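Local coordinates for cellulose-binding protein (Saccharophagus degradans, PDB 2X32) that binds a long polyprenyl diphosphate in its YceI-like domain and is implicated in plant cell wall breakdown, at residues 59-62 against 63-66; 71-74 against 75-79; 92-95 against 96-100; 124-127 against 128-132. All coordinates share one frame; numbering follows the deposited sequence.

Contact 1. Residues 59-62 against 63-66. With OTP ((2E,6E,10E,14E,18E,22E,26E)-3,7,11,15,19,23,27,31-octamethyldotriaconta-2,6,10,14,18,22,26,30-octaenyl trihydrogen diphosphate), chain C.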
# COMPACT_ATOMS: atom_id res chain seq x y z
N GLY A 59 -8.14 9.91 -11.01
CA GLY A 59 -9.25 10.76 -11.44
C GLY A 59 -9.20 11.23 -12.87
O GLY A 59 -10.14 11.90 -13.32
N ILE A 60 -8.14 10.90 -13.61
CA ILE A 60 -7.95 11.33 -15.03
C ILE A 60 -7.53 10.08 -15.81
O ILE A 60 -6.50 9.47 -15.54
CB ILE A 60 -6.84 12.40 -15.16
CG1 ILE A 60 -7.15 13.58 -14.23
CG2 ILE A 60 -6.61 12.82 -16.64
CD1 ILE A 60 -6.11 14.73 -14.21
N ASP A 61 -8.36 9.68 -16.77
CA ASP A 61 -8.15 8.40 -17.45
C ASP A 61 -6.82 8.35 -18.21
O ASP A 61 -6.10 7.35 -18.14
CB ASP A 61 -9.32 8.10 -18.39
CG ASP A 61 -10.60 7.92 -17.64
OD1 ASP A 61 -10.71 6.95 -16.87
OD2 ASP A 61 -11.50 8.77 -17.80
N VAL A 62 -6.46 9.42 -18.95
CA VAL A 62 -5.18 9.41 -19.66
C VAL A 62 -4.03 9.23 -18.68
O VAL A 62 -3.12 8.50 -18.93
CB VAL A 62 -4.97 10.70 -20.52
CG1 VAL A 62 -3.48 10.84 -20.99
CG2 VAL A 62 -5.96 10.73 -21.67
N ARG A 63 -4.09 9.90 -17.55
CA ARG A 63 -3.02 9.82 -16.56
C ARG A 63 -2.95 8.43 -15.95
O ARG A 63 -1.87 7.88 -15.74
CB ARG A 63 -3.20 10.88 -15.48
CG ARG A 63 -2.10 10.81 -14.46
CD ARG A 63 -2.00 12.00 -13.58
NE ARG A 63 -3.21 12.18 -12.80
CZ ARG A 63 -3.39 13.22 -11.99
NH1 ARG A 63 -2.43 14.13 -11.88
NH2 ARG A 63 -4.50 13.33 -11.26
N ASN A 64 -4.10 7.84 -15.67
CA ASN A 64 -4.11 6.45 -15.19
C ASN A 64 -3.37 5.55 -16.15
O ASN A 64 -2.61 4.70 -15.73
CB ASN A 64 -5.52 5.90 -15.01
CG ASN A 64 -6.36 6.66 -14.00
OD1 ASN A 64 -5.81 7.29 -13.09
ND2 ASN A 64 -7.72 6.49 -14.09
N GLY A 65 -3.60 5.73 -17.44
CA GLY A 65 -2.97 4.90 -18.44
C GLY A 65 -1.46 5.09 -18.46
O GLY A 65 -0.71 4.12 -18.56
N ARG A 66 -1.04 6.35 -18.35
CA ARG A 66 0.40 6.65 -18.32
C ARG A 66 1.01 6.02 -17.07
O ARG A 66 2.12 5.49 -17.11
CB ARG A 66 0.64 8.15 -18.36
CG ARG A 66 0.29 8.77 -19.71
CD ARG A 66 0.26 10.26 -19.60
NE ARG A 66 0.09 10.89 -20.92
CZ ARG A 66 0.19 12.20 -21.14
NH1 ARG A 66 0.50 13.05 -20.15
NH2 ARG A 66 0.02 12.67 -22.38
O7 OTP C . 0.21 19.05 -14.60
P2 OTP C . -0.41 18.23 -15.70
O5 OTP C . 0.05 18.65 -17.09
O6 OTP C . -1.90 18.03 -15.57
O4 OTP C . 0.29 16.74 -15.51
P1 OTP C . -0.43 15.38 -15.02
O2 OTP C . -0.54 15.51 -13.52
O3 OTP C . -1.59 14.92 -15.89
O1 OTP C . 0.66 14.20 -15.14
C40 OTP C . 1.77 14.23 -14.22
C39 OTP C . 1.77 12.97 -13.34
C37 OTP C . 1.94 12.99 -12.03
C38 OTP C . 2.09 14.24 -11.15
C36 OTP C . 1.98 11.68 -11.26
C35 OTP C . 3.35 11.30 -10.75
C34 OTP C . 3.28 10.01 -9.90
C32 OTP C . 4.04 9.75 -8.83
C33 OTP C . 5.00 10.74 -8.27
C31 OTP C . 3.76 8.44 -8.08
C30 OTP C . 4.90 7.47 -7.89
C29 OTP C . 4.50 6.27 -7.03
C27 OTP C . 5.30 5.68 -6.16
C28 OTP C . 6.78 6.01 -5.95
C26 OTP C . 4.78 4.60 -5.23
C25 OTP C . 3.30 4.29 -5.30
C24 OTP C . 2.75 3.53 -4.09
C22 OTP C . 2.49 2.22 -4.03
C23 OTP C . 2.55 1.26 -5.20
C21 OTP C . 2.02 1.66 -2.72
C20 OTP C . 3.07 0.74 -2.05
C19 OTP C . 2.59 0.11 -0.74
C17 OTP C . 2.95 0.47 0.49
C18 OTP C . 4.02 1.44 0.85
C16 OTP C . 2.21 -0.15 1.67
C15 OTP C . 3.12 -0.91 2.59
C14 OTP C . 2.35 -1.79 3.53
C12 OTP C . 2.70 -2.06 4.82
C13 OTP C . 3.91 -1.41 5.48
C11 OTP C . 1.91 -2.98 5.69
C10 OTP C . 0.61 -3.48 5.18
C9 OTP C . -0.28 -4.21 6.18
C7 OTP C . -0.49 -5.53 6.26
C8 OTP C . 0.01 -6.57 5.28
C6 OTP C . -1.35 -6.04 7.40
C5 OTP C . -0.56 -6.56 8.58
C4 OTP C . -1.43 -7.15 9.65
C2 OTP C . -1.18 -7.02 10.96
C3 OTP C . -0.03 -6.33 11.62
C1 OTP C . -2.12 -7.69 11.92
O HOH W 1 -9.71 7.81 -12.57
O HOH W 2 -8.55 4.98 -16.41

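Contact 2. Residues 71-74 against 75-79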
# COMPACT_ATOMS: atom_id res chain seq x y z
N LEU A 71 4.88 4.00 -15.62
CA LEU A 71 5.40 4.04 -14.26
C LEU A 71 5.48 2.62 -13.69
O LEU A 71 6.57 2.09 -13.49
CB LEU A 71 4.63 5.02 -13.40
CG LEU A 71 5.04 5.07 -11.94
CD1 LEU A 71 6.37 5.82 -11.83
CD2 LEU A 71 3.89 5.69 -11.11
N PHE A 72 4.33 2.01 -13.40
CA PHE A 72 4.28 0.72 -12.83
C PHE A 72 4.65 -0.36 -13.82
O PHE A 72 5.10 -1.45 -13.43
CB PHE A 72 2.92 0.45 -12.24
CG PHE A 72 2.56 1.43 -11.14
CD1 PHE A 72 3.45 1.63 -10.07
CD2 PHE A 72 1.38 2.10 -11.13
CE1 PHE A 72 3.15 2.51 -9.10
CE2 PHE A 72 1.08 3.01 -10.15
CZ PHE A 72 1.93 3.22 -9.14
N GLU A 73 4.42 -0.10 -15.11
CA GLU A 73 4.70 -1.08 -16.20
C GLU A 73 3.93 -2.36 -15.96
O GLU A 73 4.50 -3.43 -15.85
CB GLU A 73 6.21 -1.34 -16.33
CG GLU A 73 6.97 -0.11 -16.64
CD GLU A 73 8.41 -0.44 -16.94
OE1 GLU A 73 9.20 -0.60 -16.01
OE2 GLU A 73 8.78 -0.56 -18.13
N THR A 74 2.60 -2.21 -15.86
CA THR A 74 1.72 -3.29 -15.43
C THR A 74 1.65 -4.52 -16.35
O THR A 74 1.24 -5.60 -15.87
CB THR A 74 0.31 -2.80 -15.11
OG1 THR A 74 -0.33 -2.34 -16.29
CG2 THR A 74 0.32 -1.71 -14.01
N ALA A 75 2.04 -4.40 -17.61
CA ALA A 75 2.11 -5.61 -18.47
C ALA A 75 3.14 -6.59 -17.89
O ALA A 75 3.04 -7.82 -18.09
CB ALA A 75 2.37 -5.29 -19.90
N THR A 76 4.15 -6.06 -17.18
CA THR A 76 5.16 -6.88 -16.52
C THR A 76 4.89 -7.10 -15.06
O THR A 76 5.04 -8.22 -14.51
CB THR A 76 6.54 -6.22 -16.71
OG1 THR A 76 6.80 -6.14 -18.13
CG2 THR A 76 7.66 -7.03 -16.06
N TYR A 77 4.38 -6.02 -14.44
CA TYR A 77 4.16 -5.98 -13.00
C TYR A 77 2.70 -5.62 -12.68
O TYR A 77 2.34 -4.44 -12.49
CB TYR A 77 5.07 -4.95 -12.34
CG TYR A 77 6.53 -5.11 -12.63
CD1 TYR A 77 7.25 -6.18 -12.14
CD2 TYR A 77 7.16 -4.24 -13.46
CE1 TYR A 77 8.56 -6.34 -12.42
CE2 TYR A 77 8.50 -4.39 -13.75
CZ TYR A 77 9.18 -5.49 -13.23
OH TYR A 77 10.52 -5.64 -13.53
N SER A 78 1.81 -6.61 -12.64
CA SER A 78 0.38 -6.33 -12.52
C SER A 78 0.03 -5.95 -11.05
O SER A 78 -0.96 -5.24 -10.80
CB SER A 78 -0.48 -7.48 -12.98
OG SER A 78 -0.13 -8.65 -12.28
N VAL A 79 0.75 -6.51 -10.10
CA VAL A 79 0.49 -6.32 -8.66
C VAL A 79 1.76 -5.99 -7.89
O VAL A 79 2.85 -6.30 -8.37
CB VAL A 79 -0.22 -7.50 -8.01
CG1 VAL A 79 -1.52 -7.79 -8.73
CG2 VAL A 79 0.64 -8.75 -7.96
O HOH W 3 1.72 -8.44 -15.65

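Contact 3. Residues 92-95 against 96-100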
# COMPACT_ATOMS: atom_id res chain seq x y z
N ALA A 92 -5.00 -11.90 18.80
CA ALA A 92 -6.08 -12.56 19.54
C ALA A 92 -6.30 -11.96 20.93
O ALA A 92 -7.43 -11.90 21.41
CB ALA A 92 -5.78 -14.04 19.69
N GLY A 93 -5.21 -11.54 21.55
CA GLY A 93 -5.26 -10.98 22.87
C GLY A 93 -5.79 -9.58 23.02
O GLY A 93 -6.07 -9.15 24.14
N LEU A 94 -5.98 -8.89 21.92
CA LEU A 94 -6.57 -7.55 21.96
C LEU A 94 -8.00 -7.64 22.35
O LEU A 94 -8.77 -8.43 21.81
CB LEU A 94 -6.47 -6.90 20.58
CG LEU A 94 -5.12 -6.44 20.14
CD1 LEU A 94 -5.28 -5.93 18.71
CD2 LEU A 94 -4.71 -5.23 21.03
N ALA A 95 -8.38 -6.85 23.34
CA ALA A 95 -9.76 -6.73 23.69
C ALA A 95 -10.47 -5.92 22.64
O ALA A 95 -9.85 -5.12 21.92
CB ALA A 95 -9.88 -6.04 25.08
N VAL A 96 -11.79 -6.10 22.55
CA VAL A 96 -12.56 -5.32 21.61
C VAL A 96 -12.38 -3.84 21.96
O VAL A 96 -12.50 -3.42 23.13
CB VAL A 96 -14.02 -5.76 21.57
CG1 VAL A 96 -14.85 -4.80 20.76
CG2 VAL A 96 -14.10 -7.16 21.01
N GLY A 97 -12.04 -3.07 20.92
CA GLY A 97 -11.74 -1.64 21.03
C GLY A 97 -10.28 -1.30 21.38
O GLY A 97 -9.89 -0.15 21.26
N GLU A 98 -9.49 -2.29 21.80
CA GLU A 98 -8.09 -2.06 22.18
C GLU A 98 -7.22 -1.98 20.92
O GLU A 98 -7.45 -2.69 19.94
CB GLU A 98 -7.61 -3.23 23.07
CG GLU A 98 -6.17 -3.11 23.67
CD GLU A 98 -5.70 -4.32 24.57
OE1 GLU A 98 -6.43 -5.33 24.82
OE2 GLU A 98 -4.53 -4.22 25.05
N ASP A 99 -6.17 -1.17 20.98
CA ASP A 99 -5.15 -1.11 19.95
C ASP A 99 -3.79 -1.55 20.47
O ASP A 99 -3.58 -1.67 21.68
CB ASP A 99 -5.02 0.31 19.43
CG ASP A 99 -4.07 1.15 20.28
OD1 ASP A 99 -4.11 1.16 21.55
OD2 ASP A 99 -3.28 1.80 19.66
N MET A 100 -2.89 -1.79 19.55
CA MET A 100 -1.50 -1.99 19.87
C MET A 100 -0.68 -1.47 18.72
O MET A 100 -1.14 -1.43 17.56
CB MET A 100 -1.18 -3.45 20.13
CG MET A 100 -1.49 -4.35 18.96
SD MET A 100 -1.30 -6.05 19.48
CE MET A 100 -1.39 -6.84 17.85
O HOH W 4 -3.95 -6.95 25.06

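Contact 4. Residues 124-127 against 128-132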
# COMPACT_ATOMS: atom_id res chain seq x y z
N GLN A 124 -6.06 -2.42 15.69
CA GLN A 124 -7.15 -2.25 16.64
C GLN A 124 -8.20 -3.31 16.41
O GLN A 124 -8.61 -3.57 15.25
CB GLN A 124 -7.77 -0.87 16.52
CG GLN A 124 -8.83 -0.61 17.62
CD GLN A 124 -9.50 0.77 17.52
OE1 GLN A 124 -9.65 1.35 16.45
NE2 GLN A 124 -9.94 1.23 18.66
N ARG A 125 -8.65 -3.95 17.49
CA ARG A 125 -9.74 -4.91 17.39
C ARG A 125 -11.09 -4.19 17.38
O ARG A 125 -11.38 -3.36 18.24
CB ARG A 125 -9.73 -5.94 18.53
CG ARG A 125 -10.89 -6.91 18.40
CD ARG A 125 -10.90 -7.99 19.44
NE ARG A 125 -9.80 -8.95 19.20
CZ ARG A 125 -9.79 -9.86 18.24
NH1 ARG A 125 -10.82 -10.03 17.41
NH2 ARG A 125 -8.72 -10.62 18.08
N LEU A 126 -11.91 -4.49 16.39
CA LEU A 126 -13.22 -3.92 16.29
C LEU A 126 -14.35 -4.78 16.76
O LEU A 126 -15.41 -4.27 17.18
CB LEU A 126 -13.48 -3.49 14.84
CG LEU A 126 -12.50 -2.53 14.20
CD1 LEU A 126 -12.98 -2.18 12.80
CD2 LEU A 126 -12.34 -1.26 15.00
N SER A 127 -14.17 -6.10 16.71
CA SER A 127 -15.18 -7.05 17.15
C SER A 127 -14.47 -8.38 17.40
O SER A 127 -13.24 -8.49 17.23
CB SER A 127 -16.19 -7.27 16.03
OG SER A 127 -15.67 -8.08 14.98
N ALA A 128 -15.24 -9.43 17.71
CA ALA A 128 -14.64 -10.75 17.92
C ALA A 128 -13.97 -11.31 16.70
O ALA A 128 -13.09 -12.15 16.84
CB ALA A 128 -15.68 -11.76 18.44
N THR A 129 -14.32 -10.82 15.49
CA THR A 129 -13.76 -11.32 14.25
C THR A 129 -13.04 -10.29 13.39
O THR A 129 -12.38 -10.67 12.43
CB THR A 129 -14.85 -11.92 13.37
OG1 THR A 129 -15.85 -10.93 13.20
CG2 THR A 129 -15.50 -13.12 14.06
N ARG A 130 -13.11 -9.01 13.72
CA ARG A 130 -12.64 -7.97 12.78
C ARG A 130 -11.58 -7.11 13.39
O ARG A 130 -11.72 -6.72 14.54
CB ARG A 130 -13.81 -7.09 12.33
CG ARG A 130 -13.54 -6.14 11.22
CD ARG A 130 -14.84 -5.35 10.89
NE ARG A 130 -14.74 -4.44 9.78
CZ ARG A 130 -14.82 -4.78 8.50
NH1 ARG A 130 -14.89 -6.04 8.09
NH2 ARG A 130 -14.78 -3.85 7.59
N ILE A 131 -10.52 -6.85 12.63
CA ILE A 131 -9.47 -5.97 13.05
C ILE A 131 -9.21 -4.92 11.97
O ILE A 131 -9.52 -5.12 10.79
CB ILE A 131 -8.18 -6.75 13.41
CG1 ILE A 131 -7.58 -7.34 12.15
CG2 ILE A 131 -8.41 -7.78 14.55
CD1 ILE A 131 -6.25 -8.06 12.37
N MET A 132 -8.69 -3.78 12.40
CA MET A 132 -8.33 -2.65 11.56
C MET A 132 -6.82 -2.39 11.69
O MET A 132 -6.31 -2.23 12.84
CB MET A 132 -9.15 -1.42 11.93
CG MET A 132 -8.83 -0.21 11.07
SD MET A 132 -9.80 1.26 11.55
CE MET A 132 -9.42 1.44 13.28
O HOH W 5 -17.34 -7.86 12.85

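Contact 1. Residues 59-62 against 63-66
Ile60 and Arg63 meet at the first turn of helix 61-72, where Ile60 holds the N-cap position. The methyl CD1 of Ile60 sits over one face of the Arg63 guanidinium, toward its rim, 3.6 Å from Arg63 NH2. The Arg63 chain leaves with CG anti to its own N (chi1 -180°) and bends at chi3 (62°), which carries the guanidinium back over Ile60. At the edge of the group, Arg63 NH1 gives a weak hydrogen bond of 2.9 Å to O2 of the OTP diphosphate. NH2 is bonded to Glu30 in a salt bridge and to Thr58 O. With an alanine here, Glu30 is likely to lose its charged mate and the diphosphate one cationic partner, Lys24 remaining.

Val62 and Arg66, a turn apart on the same helix, lie side by side. Val62 CG1 lies over a face of the Arg66 guanidinium, 3.6 Å from Arg66 NE. Backbone bonds close the turn, among them Asn64 N to Ile60 O at 2.9 Å. Water 1 and water 2 both accept from Asn64 ND2, and Asn64 OD1 takes Thr58 N. The turn follows strand 56-57, and Arg66 packs against Leu155 and Leu158 of helix 149-158.

Contact 2. Residues 71-74 against 75-79
Tyr77 folds back against the backbone of Phe72 and Glu73 in a helix-like turn from Glu73 to Tyr77 that follows helix 61-72 and leads to strand 79-85. Glu73 is the first residue past the helix and has positive phi. Its carbonyl oxygen is the hub of the turn. Tyr77 N donates to Glu73 O at 3.0 Å, and Thr76 N donates to the same atom. The two donors come from opposite faces of the carbonyl plane, with Thr76 N the farther out of it.

The Tyr77 ring turns one edge to the helix end. Tyr77 CD2 lies 3.5 Å from Phe72 O, which is near the ring plane. CG of Tyr77 stands anti to the carbonyl carbon (chi1 -54°), and this swings the ring, with CD2, in beside Phe72 O. Glu73 CB meets the same ring carbon from 4.2 Å. Within the later segment, Thr76 CG2 stands over the centre of one face of the Tyr77 ring, 3.5 Å above its plane. The ring also meets His111, with planes at about 60°, and His111 ND1 makes a weak hydrogen bond with Phe72 O.

Thr74 meets the end of the turn through CB and CG2, which both approach Tyr77 O. Thr74 OG1 is hydrogen-bonded to Asn54 OD1. Water 3 donates to Thr74 O at 2.9 Å and, weakly, to Ala75 O. Thr74 CA also points its hydrogen at Tyr77 O, a CA-H...O contact of 3.2 Å with an angle of 161° at the hydrogen.

Contact 3. Residues 92-95 against 96-100
Ala95 to Glu98 form a type II beta turn, closed by Glu98 N donating to Ala95 O at 2.9 Å. Gly97 takes the positive phi of the turn (87°). The turn links helix 88-92 to strand 99-109.

The Glu98 side chain reaches back across the turn. Its CG is anti to the backbone N (chi1 -176°) and the chain stays extended, so the carboxylate arrives at the backbone of Ala95. Ala95 N donates to Glu98 OE1 at 2.9 Å in an almost perfectly straight bond. It meets that oxygen on the anti side, somewhat out of the carboxylate plane. The turn is thus held by one main-chain bond and one side-chain bond between the same two residues. Ala95 CB also touches Glu98 OE1.

Leu94 packs against Glu98 and Met100. Its methyl CD2 lies against Glu98 CG at 3.7 Å, the two chains crossing at a slant. The same methyl is 3.8 Å from Met100 SD, in the conformer given for Met100, and these chains cross at about a right angle. Leu94 and Met100 both pack on Val123 of strand 115-125, and Met100 also reaches Ala90 and Val91 of helix 88-92. Cutting Leu94 back to an alanine is likely to open a gap beside Met100 and Val123 and leave the aliphatic part of Glu98 without its apolar support. Water 4 donates to Glu98 OE2 at 2.8 Å and to Gly93 O at 3.2 Å, tying the carboxylate to the residue just after helix 88-92.

Contact 4. Residues 124-127 against 128-132
Gln124 and Met132 are an antiparallel hydrogen-bonded pair in the beta hairpin of strands 115-125 and 130-142. Gln124 N donates to Met132 O and Met132 N to Gln124 O, each at 2.9 Å. Arg125 and Ile131 form the next, non-hydrogen-bonded pair. Nearer the turn, Arg130 O accepts from Leu126 N at 2.9 Å and weakly from Ser127 N.

Side-chain bonds shape the turn. Ser127 OG lies between the backbone N and the carbonyl carbon (chi1 74°), facing the far arm. There it accepts from Thr129 N at 3.1 Å and, weakly, from Arg130 N. Water 5 lies 2.7 Å from Ser127 OG. Arg125 bends at chi3 (-71°), and its NH1 donates to Ser127 O at 2.9 Å. That bond is nearly straight and lies in both the guanidinium and the carbonyl planes. Arg125 NE and NH2 go to Leu94 O and Val91 O, so all three nitrogens of the group have carbonyl partners.

Packing contacts follow. Ile131 CG2 stands over one face of the Arg125 guanidinium, toward its rim. In an apolar contact Leu126 CD1 meets Met132 CB, which lies on the sheet face of Gln124, at 4.0 Å. The Gln124 and Met132 chains run side by side, and Met132 CE is 3.2 Å from Gln124 OE1.

Leu126, Arg130 and Met132 pack on Phe175 of strand 167-177. Arg130 makes salt bridges to Glu177 and to Asp12 of strand 7-24, while Gln124 NE2 bonds to Gly97 O beside strand 99-109.

In the fold
The four contacts lie toward two ends of the domain, with the long OTP chain running between them. Contacts 1 and 2 both use helix 61-72, and their centres are about 15 Å apart. Contact 1 meets the diphosphate through Arg63, while contact 2 brings Leu71 against the lipid. Contacts 3 and 4 are on the opposite side of the chain's centre, about 41 and 36 Å from contact 1, centre to centre. There Ile131 and Met100 come to about 4 and 6 Å from the ligand. Contacts 3 and 4 touch directly, with centres about 7 Å apart on neighbouring strands. Gly97 N lies 2.8 Å from Arg125 O, probably a hydrogen bond.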